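Local coordinates for protein putative diguanylate cyclase (GGDEF) with PAS/PAC domain (PDB 3LIF) that probably makes the second messenger cyclic di-GMP from two molecules of GTP, the chain here being its extracellular, PDC-fold sensor domain, at residues H30-A35 and E152-F157; Y103-D108 and G139-V144; T115-S120 and W126-S131; T156-F161 and I169-S174. All blocks are in the same frame, centred on the assembly; numbering follows the deposited sequence.

Interaction 1: H30-A35 and E152-F157; sequences HTFQGA and EYFSTF
Phe32 and Phe154 meet at their far ends, Phe32 CE1 lying 3.6 Å from Phe154 CZ, and with Thr31 they form the tight half of this contact. The two rings are inclined by only 27° but are slid so far apart that they hardly overlap, which the centroid separation of 6.0 Å reflects. The rings therefore touch through one carbon each and do not stack face to face. Phe154 CZ also receives the methyl of Thr31, at 3.8 Å from CG2. Threonine suits the spot because its two branches divide the work. With OG1 opposite the carbonyl carbon and beside the backbone N (chi1 -58°), the hydroxyl hydrogen-bonds to the carbonyl of His27 one turn back in its own helix, while the methyl faces the aromatic residues. Ile149 at the end of strand 141-149 packs on both phenylalanines and closes this apolar side.

The looser side belongs to Tyr153, which is partly exposed. Its ring presents an edge, with Thr31 OG1 in the ring plane 3.6 Å from Tyr153 CE2, and the side chain also packs on Pro68 and Gln69. The axes of the two short helical segments stay 12.7 Å apart, so the backbones never come close and bulky aromatic side chains must span the distance. Running nearly antiparallel, at 152°, the segments join the long N-terminal helix 5-47 to the short helix 151-158 that follows the first five-stranded sheet, as expected of a double-PDC (dCache-like) sensor, in which one long helix passes along both sheet domains.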
# COMPACT_ATOMS: atom_id res chain seq x y z
N HIS A 30 -5.74 8.50 3.18
CA HIS A 30 -5.16 9.81 2.89
C HIS A 30 -3.83 9.62 2.15
O HIS A 30 -3.54 10.38 1.21
CB HIS A 30 -4.94 10.69 4.15
CG HIS A 30 -6.20 11.16 4.83
ND1 HIS A 30 -7.38 11.40 4.14
CD2 HIS A 30 -6.45 11.45 6.13
CE1 HIS A 30 -8.30 11.80 5.00
NE2 HIS A 30 -7.77 11.83 6.21
N THR A 31 -3.03 8.63 2.56
CA THR A 31 -1.72 8.43 1.92
C THR A 31 -1.84 8.02 0.44
O THR A 31 -1.22 8.61 -0.43
CB THR A 31 -0.95 7.36 2.60
OG1 THR A 31 -0.78 7.70 3.98
CG2 THR A 31 0.40 7.20 1.93
N PHE A 32 -2.66 7.03 0.15
CA PHE A 32 -2.91 6.71 -1.26
C PHE A 32 -3.51 7.87 -2.04
O PHE A 32 -3.11 8.10 -3.19
CB PHE A 32 -3.67 5.38 -1.43
CG PHE A 32 -2.79 4.20 -1.15
CD1 PHE A 32 -2.60 3.76 0.15
CD2 PHE A 32 -2.09 3.57 -2.17
CE1 PHE A 32 -1.74 2.69 0.43
CE2 PHE A 32 -1.27 2.48 -1.90
CZ PHE A 32 -1.07 2.07 -0.61
N GLN A 33 -4.44 8.61 -1.43
CA GLN A 33 -5.08 9.73 -2.08
C GLN A 33 -3.98 10.70 -2.46
O GLN A 33 -3.92 11.20 -3.57
CB GLN A 33 -5.93 10.41 -1.06
CG GLN A 33 -6.98 11.30 -1.62
CD GLN A 33 -8.32 10.60 -1.43
OE1 GLN A 33 -9.13 11.01 -0.58
NE2 GLN A 33 -8.55 9.48 -2.16
N GLY A 34 -3.08 10.94 -1.53
CA GLY A 34 -2.01 11.86 -1.81
C GLY A 34 -1.31 11.47 -3.09
O GLY A 34 -1.02 12.33 -3.91
N ALA A 35 -1.05 10.16 -3.24
CA ALA A 35 -0.29 9.62 -4.33
C ALA A 35 -1.15 9.70 -5.57
O ALA A 35 -0.65 10.05 -6.63
CB ALA A 35 0.09 8.18 -4.03
N GLU A 152 8.45 1.93 4.23
CA GLU A 152 8.99 2.58 5.44
C GLU A 152 8.10 3.76 5.91
O GLU A 152 7.94 4.05 7.10
CB GLU A 152 10.42 3.02 5.19
CG GLU A 152 11.15 3.66 6.36
CD GLU A 152 12.67 3.71 6.11
OE1 GLU A 152 13.23 2.75 5.51
OE2 GLU A 152 13.32 4.72 6.48
N TYR A 153 7.46 4.43 4.98
CA TYR A 153 6.60 5.45 5.42
C TYR A 153 5.55 4.89 6.36
O TYR A 153 5.19 5.54 7.35
CB TYR A 153 5.90 6.05 4.25
CG TYR A 153 4.98 7.15 4.58
CD1 TYR A 153 5.46 8.39 5.02
CD2 TYR A 153 3.59 6.97 4.43
CE1 TYR A 153 4.60 9.43 5.27
CE2 TYR A 153 2.70 8.01 4.70
CZ TYR A 153 3.23 9.23 5.11
OH TYR A 153 2.40 10.23 5.39
N PHE A 154 4.99 3.72 6.04
CA PHE A 154 3.92 3.19 6.87
C PHE A 154 4.49 2.59 8.19
O PHE A 154 3.94 2.81 9.28
CB PHE A 154 3.12 2.13 6.12
CG PHE A 154 2.18 2.68 5.11
CD1 PHE A 154 0.93 3.14 5.48
CD2 PHE A 154 2.53 2.67 3.76
CE1 PHE A 154 0.05 3.64 4.55
CE2 PHE A 154 1.65 3.17 2.80
CZ PHE A 154 0.39 3.65 3.19
N SER A 155 5.56 1.83 8.09
CA SER A 155 6.03 1.20 9.30
C SER A 155 6.46 2.26 10.32
O SER A 155 6.36 2.08 11.51
CB SER A 155 7.16 0.21 9.00
OG SER A 155 8.11 0.78 8.14
N THR A 156 6.92 3.40 9.84
CA THR A 156 7.42 4.43 10.72
C THR A 156 6.28 5.09 11.45
O THR A 156 6.36 5.38 12.61
CB THR A 156 8.17 5.41 9.85
OG1 THR A 156 9.46 4.84 9.61
CG2 THR A 156 8.28 6.85 10.44
N PHE A 157 5.21 5.33 10.74
CA PHE A 157 4.01 5.80 11.36
C PHE A 157 3.55 4.72 12.35
O PHE A 157 3.07 5.06 13.44
CB PHE A 157 2.95 5.96 10.28
CG PHE A 157 1.63 6.43 10.80
CD1 PHE A 157 1.54 7.55 11.61
CD2 PHE A 157 0.46 5.77 10.46
CE1 PHE A 157 0.29 7.99 12.08
CE2 PHE A 157 -0.78 6.19 10.93
CZ PHE A 157 -0.86 7.31 11.74

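Interaction 2: Y103-D108 and G139-V144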
# COMPACT_ATOMS: atom_id res chain seq x y z
N TYR A 103 -2.44 -4.10 -17.77
CA TYR A 103 -3.77 -3.75 -17.35
C TYR A 103 -4.19 -2.36 -17.89
O TYR A 103 -5.30 -2.18 -18.42
CB TYR A 103 -3.85 -3.84 -15.84
CG TYR A 103 -5.13 -3.27 -15.29
CD1 TYR A 103 -5.25 -1.90 -15.06
CD2 TYR A 103 -6.24 -4.10 -15.01
CE1 TYR A 103 -6.43 -1.34 -14.57
CE2 TYR A 103 -7.43 -3.55 -14.52
CZ TYR A 103 -7.52 -2.16 -14.29
OH TYR A 103 -8.68 -1.56 -13.78
N HIS A 104 -3.32 -1.36 -17.80
CA HIS A 104 -3.73 -0.09 -18.32
C HIS A 104 -3.90 -0.03 -19.80
O HIS A 104 -4.65 0.83 -20.29
CB HIS A 104 -2.80 1.00 -17.84
CG HIS A 104 -2.90 1.23 -16.38
ND1 HIS A 104 -1.81 1.22 -15.53
CD2 HIS A 104 -3.99 1.35 -15.58
CE1 HIS A 104 -2.21 1.39 -14.28
NE2 HIS A 104 -3.53 1.47 -14.29
N ARG A 105 -3.17 -0.87 -20.54
CA ARG A 105 -3.30 -0.84 -21.98
C ARG A 105 -4.65 -1.45 -22.37
O ARG A 105 -5.23 -1.12 -23.38
CB ARG A 105 -2.19 -1.62 -22.65
CG ARG A 105 -2.29 -1.60 -24.18
CD ARG A 105 -1.19 -2.37 -24.82
NE ARG A 105 -1.17 -3.74 -24.33
CZ ARG A 105 -0.15 -4.59 -24.50
NH1 ARG A 105 0.97 -4.21 -25.11
NH2 ARG A 105 -0.23 -5.82 -23.99
N ALA A 106 -5.15 -2.36 -21.55
CA ALA A 106 -6.38 -3.00 -21.87
C ALA A 106 -7.63 -2.25 -21.38
O ALA A 106 -8.68 -2.45 -21.96
CB ALA A 106 -6.37 -4.40 -21.33
N ASN A 107 -7.55 -1.44 -20.32
CA ASN A 107 -8.75 -0.82 -19.70
C ASN A 107 -8.65 0.67 -19.61
O ASN A 107 -7.67 1.20 -19.06
CB ASN A 107 -8.98 -1.32 -18.29
CG ASN A 107 -8.86 -2.81 -18.17
OD1 ASN A 107 -7.76 -3.36 -18.14
ND2 ASN A 107 -9.99 -3.48 -18.07
N ASP A 108 -9.66 1.36 -20.11
CA ASP A 108 -9.71 2.83 -20.05
C ASP A 108 -10.40 3.22 -18.75
O ASP A 108 -11.64 3.37 -18.73
CB ASP A 108 -10.56 3.41 -21.19
CG ASP A 108 -12.00 2.82 -21.19
OD1 ASP A 108 -12.16 1.63 -20.81
OD2 ASP A 108 -12.96 3.53 -21.55
N GLY A 139 -7.51 10.62 -25.94
CA GLY A 139 -7.67 9.59 -24.92
C GLY A 139 -7.49 8.16 -25.38
O GLY A 139 -8.15 7.24 -24.86
N LYS A 140 -6.62 7.94 -26.37
CA LYS A 140 -6.16 6.61 -26.64
C LYS A 140 -4.97 6.42 -25.70
O LYS A 140 -4.39 7.42 -25.19
CB LYS A 140 -5.67 6.49 -28.09
CG LYS A 140 -6.60 7.11 -29.11
CD LYS A 140 -7.71 6.17 -29.33
CE LYS A 140 -8.56 6.62 -30.49
NZ LYS A 140 -9.02 5.42 -31.24
N PHE A 141 -4.63 5.15 -25.48
CA PHE A 141 -3.55 4.75 -24.56
C PHE A 141 -2.19 5.32 -24.93
O PHE A 141 -1.76 5.20 -26.09
CB PHE A 141 -3.44 3.23 -24.58
CG PHE A 141 -2.43 2.69 -23.62
CD1 PHE A 141 -2.59 2.86 -22.25
CD2 PHE A 141 -1.35 1.98 -24.06
CE1 PHE A 141 -1.67 2.34 -21.34
CE2 PHE A 141 -0.43 1.46 -23.17
CZ PHE A 141 -0.59 1.64 -21.80
N PHE A 142 -1.47 5.88 -23.96
CA PHE A 142 -0.18 6.48 -24.25
C PHE A 142 0.95 5.96 -23.32
O PHE A 142 2.07 6.48 -23.36
CB PHE A 142 -0.31 8.01 -24.20
CG PHE A 142 0.92 8.75 -24.64
CD1 PHE A 142 1.16 9.01 -26.00
CD2 PHE A 142 1.82 9.22 -23.72
CE1 PHE A 142 2.27 9.67 -26.40
CE2 PHE A 142 2.95 9.91 -24.13
CZ PHE A 142 3.18 10.12 -25.48
N GLY A 143 0.68 4.92 -22.52
CA GLY A 143 1.67 4.32 -21.52
C GLY A 143 1.05 4.58 -20.16
O GLY A 143 -0.14 4.22 -19.94
N VAL A 144 1.80 5.01 -19.16
CA VAL A 144 1.84 4.41 -17.81
C VAL A 144 2.74 5.26 -16.94
O VAL A 144 3.89 5.53 -17.36
CB VAL A 144 2.03 2.90 -17.64
CG1 VAL A 144 2.12 2.64 -16.16
CG2 VAL A 144 0.83 2.13 -18.15
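The Phe141 ring is sandwiched between backbone groups: Arg105 CA sits over the centre of one face, and the backbone of Gly143 lies over the other, though the model is too tight there for its detail to be trusted. The first is a CH-pi contact of textbook form, with Arg105 CA 3.6 Å from the Phe141 ring centroid and only 9° off the normal. Arg105 prolongs the cover with its aliphatic stem, CB approaching Phe141 CE2 to 3.6 Å and CG lying beside it. The arginine leaves the helix with CG anti to the backbone N (chi1 -180°), a course that runs its methylenes across the ring before the bend at chi3 leads the guanidinium away, so an exposed cation and a phenylalanine can share one site. The carbonyl of His104 comes to the ring obliquely, its O 3.5 Å from Phe141 CD1, and that oxygen also takes a hydrogen bond from Arg133.

The other flat group, the imidazole of His104, meets Val144 CG2 at its edge. The same methyl is 3.8 Å from His104 CB, and Tyr100 and Phe101 close in on Val144 from the helix, making this the buried end of the contact. Gly143 has backbone angles at which a CB would jam against the preceding carbonyl, so glycine is called for there.

The contact thus ties the end of helix 99-106 to the start of strand 141-149 in the first sheet. Its chemistry is that of CH-pi and dispersion contacts, which implies that the fit of shapes, and not any polar pairing between these two segments, holds the helix end on the strand.

Interaction 3: T115-S120 and W126-S131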
# COMPACT_ATOMS: atom_id res chain seq x y z
N THR A 115 -0.29 -2.84 -7.29
CA THR A 115 0.22 -4.07 -7.87
C THR A 115 1.38 -4.52 -7.02
O THR A 115 2.19 -3.68 -6.59
CB THR A 115 0.76 -3.77 -9.25
OG1 THR A 115 -0.33 -3.41 -10.10
CG2 THR A 115 1.50 -4.96 -9.81
N GLY A 116 1.49 -5.81 -6.77
CA GLY A 116 2.58 -6.32 -5.91
C GLY A 116 2.32 -7.71 -5.37
O GLY A 116 1.18 -8.16 -5.40
N PRO A 117 3.34 -8.36 -4.84
CA PRO A 117 4.67 -7.75 -4.76
C PRO A 117 5.46 -8.04 -6.04
O PRO A 117 5.30 -9.10 -6.62
CB PRO A 117 5.33 -8.49 -3.60
CG PRO A 117 4.55 -9.83 -3.48
CD PRO A 117 3.32 -9.73 -4.30
N ILE A 118 6.29 -7.10 -6.50
CA ILE A 118 7.15 -7.36 -7.64
C ILE A 118 8.55 -6.87 -7.33
O ILE A 118 8.80 -6.09 -6.39
CB ILE A 118 6.69 -6.65 -8.91
CG1 ILE A 118 6.69 -5.11 -8.70
CG2 ILE A 118 5.36 -7.25 -9.42
CD1 ILE A 118 5.84 -4.29 -9.79
N GLN A 119 9.48 -7.37 -8.11
CA GLN A 119 10.85 -7.02 -7.84
C GLN A 119 11.18 -5.80 -8.70
O GLN A 119 11.20 -5.88 -9.93
CB GLN A 119 11.75 -8.20 -8.09
CG GLN A 119 13.13 -7.84 -7.69
CD GLN A 119 14.11 -8.96 -7.86
OE1 GLN A 119 15.20 -8.92 -7.29
NE2 GLN A 119 13.73 -9.97 -8.62
N SER A 120 11.34 -4.65 -8.05
CA SER A 120 11.37 -3.39 -8.75
C SER A 120 12.43 -3.40 -9.82
O SER A 120 13.60 -3.58 -9.52
CB SER A 120 11.71 -2.28 -7.76
OG SER A 120 12.36 -1.16 -8.36
N TRP A 126 11.94 -5.78 -3.39
CA TRP A 126 10.60 -6.35 -3.57
C TRP A 126 9.61 -5.40 -2.98
O TRP A 126 9.67 -5.11 -1.79
CB TRP A 126 10.50 -7.70 -2.88
CG TRP A 126 11.12 -8.77 -3.72
CD1 TRP A 126 12.44 -9.17 -3.71
CD2 TRP A 126 10.48 -9.54 -4.76
NE1 TRP A 126 12.65 -10.14 -4.66
CE2 TRP A 126 11.48 -10.39 -5.33
CE3 TRP A 126 9.18 -9.57 -5.29
CZ2 TRP A 126 11.21 -11.29 -6.39
CZ3 TRP A 126 8.90 -10.47 -6.35
CH2 TRP A 126 9.92 -11.32 -6.89
N VAL A 127 8.70 -4.86 -3.80
CA VAL A 127 7.90 -3.74 -3.36
C VAL A 127 6.52 -3.88 -3.90
O VAL A 127 6.24 -4.76 -4.70
CB VAL A 127 8.45 -2.45 -3.92
CG1 VAL A 127 9.89 -2.24 -3.47
CG2 VAL A 127 8.40 -2.46 -5.43
N PHE A 128 5.65 -3.04 -3.41
CA PHE A 128 4.37 -2.79 -4.06
C PHE A 128 4.43 -1.44 -4.78
O PHE A 128 5.23 -0.55 -4.46
CB PHE A 128 3.24 -2.75 -3.05
CG PHE A 128 2.86 -4.08 -2.56
CD1 PHE A 128 3.68 -4.75 -1.67
CD2 PHE A 128 1.69 -4.69 -3.04
CE1 PHE A 128 3.34 -6.01 -1.23
CE2 PHE A 128 1.30 -5.94 -2.62
CZ PHE A 128 2.14 -6.63 -1.71
N VAL A 129 3.51 -1.28 -5.71
CA VAL A 129 3.62 -0.22 -6.65
C VAL A 129 2.23 0.23 -7.00
O VAL A 129 1.27 -0.56 -6.90
CB VAL A 129 4.38 -0.78 -7.89
CG1 VAL A 129 3.59 -0.62 -9.19
CG2 VAL A 129 5.72 -0.24 -7.93
N VAL A 130 2.14 1.46 -7.47
CA VAL A 130 0.85 2.10 -7.69
C VAL A 130 0.98 2.73 -9.10
O VAL A 130 2.11 3.14 -9.50
CB VAL A 130 0.72 3.18 -6.57
CG1 VAL A 130 1.33 4.56 -6.97
CG2 VAL A 130 -0.65 3.25 -6.01
N SER A 131 -0.12 2.77 -9.88
CA SER A 131 0.05 3.18 -11.27
C SER A 131 -1.21 3.73 -11.93
O SER A 131 -2.35 3.38 -11.58
CB SER A 131 0.61 1.99 -12.11
OG SER A 131 -0.38 1.00 -12.40
O HOH W 1 0.24 -0.75 -10.22
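Trp126 and Gln119 face each other across a beta hairpin whose pairing is interrupted by a beta bulge. Strand 113-119, at the edge of the first sheet, runs antiparallel to strand 126-135, and between the Thr115-Val129 and Ile118-Val127 pairs the register slips by one residue as the chain turns a corner at Pro117, which follows a cis peptide bond. Each of these pairs is hydrogen-bonded in both directions, Val127 N to Ile118 O measuring 2.9 Å.

The bulge leaves a hollow over Gly116, and the ring of Phe128 is the bump that fills it. With CG beside the backbone N (chi1 -75°), the ring leans back over the neighbouring strand until CD2 is 3.4 Å from Gly116 CA, while Pro117 lies over one of its faces. Only glycine suits position 116, since a CB there would collide with Phe128 CD2. Replacing Phe128 by an alanine would probably open a gap over Gly116 and take away the ring on which Pro117 rests from that side.

At the turn end of the hairpin the indole lies flat over Gln119. Gln119 CB stands 3.5 Å from the centroid of the six-membered ring of Trp126. Pro117 O meets the same indole at its edge. On the other face of the sheet the side chains touch more loosely: Ile118 CD1 reaches within 4.2 Å of Val129 CB, and Val127 CG2 rests near Ser120 CB. Beyond them, a water bridges the two strands, 2.7 Å from Thr115 OG1 and 2.9 Å from Ser131 OG.

Interaction 4: T156-F161 and I169-S174; sequences TFYKTF and ISLLHS
Tyr158 lays one face of its ring on Ile169, whose CG2 methyl stands 3.6 Å from the ring centroid and only 9° off the normal, a centred CH-pi contact. These two residues bury most of the surface. The beta-branch of isoleucine matters here: CG2, set anti to the backbone N, goes to the middle of the ring, while CD1 on the other branch reaches back toward Tyr158 CB and comes within 4.3 Å of Phe161 CD2. Leu171, two residues along the strand on the same side, takes the far end of the tyrosine, its CB 3.7 Å from Tyr158 OH at the ring's edge, near its plane.

The ring thus lies lengthwise along strand 168-173 of the second five-stranded antiparallel sheet, whose 2-1-5-4-3 strand order repeats that of the first, as in a double-PDC sensor. Leu24 of the long helix and Trp182 of the neighbouring strand also pack on Tyr158, which is buried. A serine in its place would probably leave Ile169 CG2 without its aromatic platform and open a gap between helix 151-158 and the strand.

Past Tyr158 the chain makes a type I turn to Phe161, bringing that second ring back toward Ile169. Thr160 secures the approach to the turn: Phe157 O accepts both its backbone N and its hydroxyl, OG1 lying in the carbonyl plane at 2.8 Å.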
# COMPACT_ATOMS: atom_id res chain seq x y z
N THR A 156 6.92 3.40 9.84
CA THR A 156 7.42 4.43 10.72
C THR A 156 6.28 5.09 11.45
O THR A 156 6.36 5.38 12.61
CB THR A 156 8.17 5.41 9.85
OG1 THR A 156 9.46 4.84 9.61
CG2 THR A 156 8.28 6.85 10.44
N PHE A 157 5.21 5.33 10.74
CA PHE A 157 4.01 5.80 11.36
C PHE A 157 3.55 4.72 12.35
O PHE A 157 3.07 5.06 13.44
CB PHE A 157 2.95 5.96 10.28
CG PHE A 157 1.63 6.43 10.80
CD1 PHE A 157 1.54 7.55 11.61
CD2 PHE A 157 0.46 5.77 10.46
CE1 PHE A 157 0.29 7.99 12.08
CE2 PHE A 157 -0.78 6.19 10.93
CZ PHE A 157 -0.86 7.31 11.74
N TYR A 158 3.69 3.43 11.98
CA TYR A 158 3.01 2.41 12.76
C TYR A 158 3.71 2.27 14.09
O TYR A 158 3.07 2.01 15.11
CB TYR A 158 2.84 1.05 12.08
CG TYR A 158 1.89 1.05 10.91
CD1 TYR A 158 0.89 2.02 10.81
CD2 TYR A 158 2.01 0.11 9.90
CE1 TYR A 158 0.02 2.05 9.71
CE2 TYR A 158 1.16 0.11 8.81
CZ TYR A 158 0.17 1.08 8.71
OH TYR A 158 -0.68 1.07 7.63
N LYS A 159 5.01 2.48 14.09
CA LYS A 159 5.71 2.38 15.34
C LYS A 159 5.45 3.53 16.34
O LYS A 159 5.82 3.42 17.50
CB LYS A 159 7.19 2.13 15.14
CG LYS A 159 7.99 3.33 14.83
CD LYS A 159 9.44 2.88 14.64
CE LYS A 159 10.11 2.65 16.00
NZ LYS A 159 11.50 2.24 15.72
N THR A 160 4.76 4.59 15.93
CA THR A 160 4.44 5.62 16.88
C THR A 160 3.33 5.20 17.87
O THR A 160 2.78 6.05 18.56
CB THR A 160 3.93 6.92 16.21
OG1 THR A 160 2.61 6.70 15.69
CG2 THR A 160 4.85 7.41 15.13
N PHE A 161 2.95 3.93 17.95
CA PHE A 161 1.74 3.64 18.70
C PHE A 161 2.02 2.74 19.85
O PHE A 161 2.54 1.65 19.66
CB PHE A 161 0.67 2.99 17.83
CG PHE A 161 -0.07 3.96 16.98
CD1 PHE A 161 -1.10 4.71 17.51
CD2 PHE A 161 0.27 4.13 15.64
CE1 PHE A 161 -1.80 5.62 16.73
CE2 PHE A 161 -0.42 5.03 14.85
CZ PHE A 161 -1.47 5.79 15.40
N ILE A 169 0.80 -3.98 13.90
CA ILE A 169 -0.07 -3.37 12.90
C ILE A 169 0.22 -3.89 11.53
O ILE A 169 1.38 -4.03 11.17
CB ILE A 169 0.10 -1.89 12.90
CG1 ILE A 169 -0.26 -1.39 14.29
CG2 ILE A 169 -0.77 -1.27 11.86
CD1 ILE A 169 -0.50 0.08 14.36
N SER A 170 -0.82 -4.14 10.74
CA SER A 170 -0.58 -4.57 9.36
C SER A 170 -1.35 -3.77 8.37
O SER A 170 -2.49 -3.31 8.64
CB SER A 170 -1.01 -6.00 9.16
OG SER A 170 -0.21 -6.77 9.99
N LEU A 171 -0.77 -3.68 7.18
CA LEU A 171 -1.50 -3.13 6.07
C LEU A 171 -1.60 -4.23 5.05
O LEU A 171 -0.58 -4.73 4.59
CB LEU A 171 -0.78 -1.92 5.50
CG LEU A 171 -1.43 -1.34 4.24
CD1 LEU A 171 -2.78 -0.86 4.50
CD2 LEU A 171 -0.60 -0.26 3.61
N LEU A 172 -2.82 -4.65 4.72
CA LEU A 172 -2.98 -5.71 3.74
C LEU A 172 -3.86 -5.35 2.56
O LEU A 172 -4.63 -4.37 2.58
CB LEU A 172 -3.49 -7.01 4.37
CG LEU A 172 -2.77 -7.46 5.65
CD1 LEU A 172 -3.72 -7.22 6.88
CD2 LEU A 172 -2.34 -8.89 5.55
N HIS A 173 -3.71 -6.14 1.50
CA HIS A 173 -4.55 -5.92 0.36
C HIS A 173 -5.82 -6.68 0.69
O HIS A 173 -5.81 -7.75 1.37
CB HIS A 173 -3.93 -6.50 -0.89
CG HIS A 173 -4.68 -6.17 -2.13
ND1 HIS A 173 -5.83 -6.85 -2.50
CD2 HIS A 173 -4.44 -5.25 -3.10
CE1 HIS A 173 -6.26 -6.36 -3.65
NE2 HIS A 173 -5.46 -5.36 -4.02
N SER A 174 -6.92 -6.12 0.23
CA SER A 174 -8.17 -6.81 0.33
C SER A 174 -8.09 -8.32 0.02
O SER A 174 -8.84 -9.10 0.56
CB SER A 174 -9.11 -6.14 -0.61
OG SER A 174 -10.25 -6.91 -0.68

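Interactions 1 and 4 are buried and share helix 151-158, which turns Phe154 to the long helix and Tyr158 to the second sheet; they touch where Phe154 CZ meets Leu171 CD2. Interactions 2 and 3 belong to the first sheet and are only partly buried, with Arg105, Gln119 and Trp126 exposed. Chemistry follows place: interactions 1, 2 and 4 join helices to other elements through aromatic and aliphatic packing, whereas interaction 3, between adjacent strands, adds a ladder of backbone hydrogen bonds. Interaction 1 meets interaction 3 through Phe32 and Val130, but interaction 2 does not touch interaction 4, their centres being about 32 Å apart.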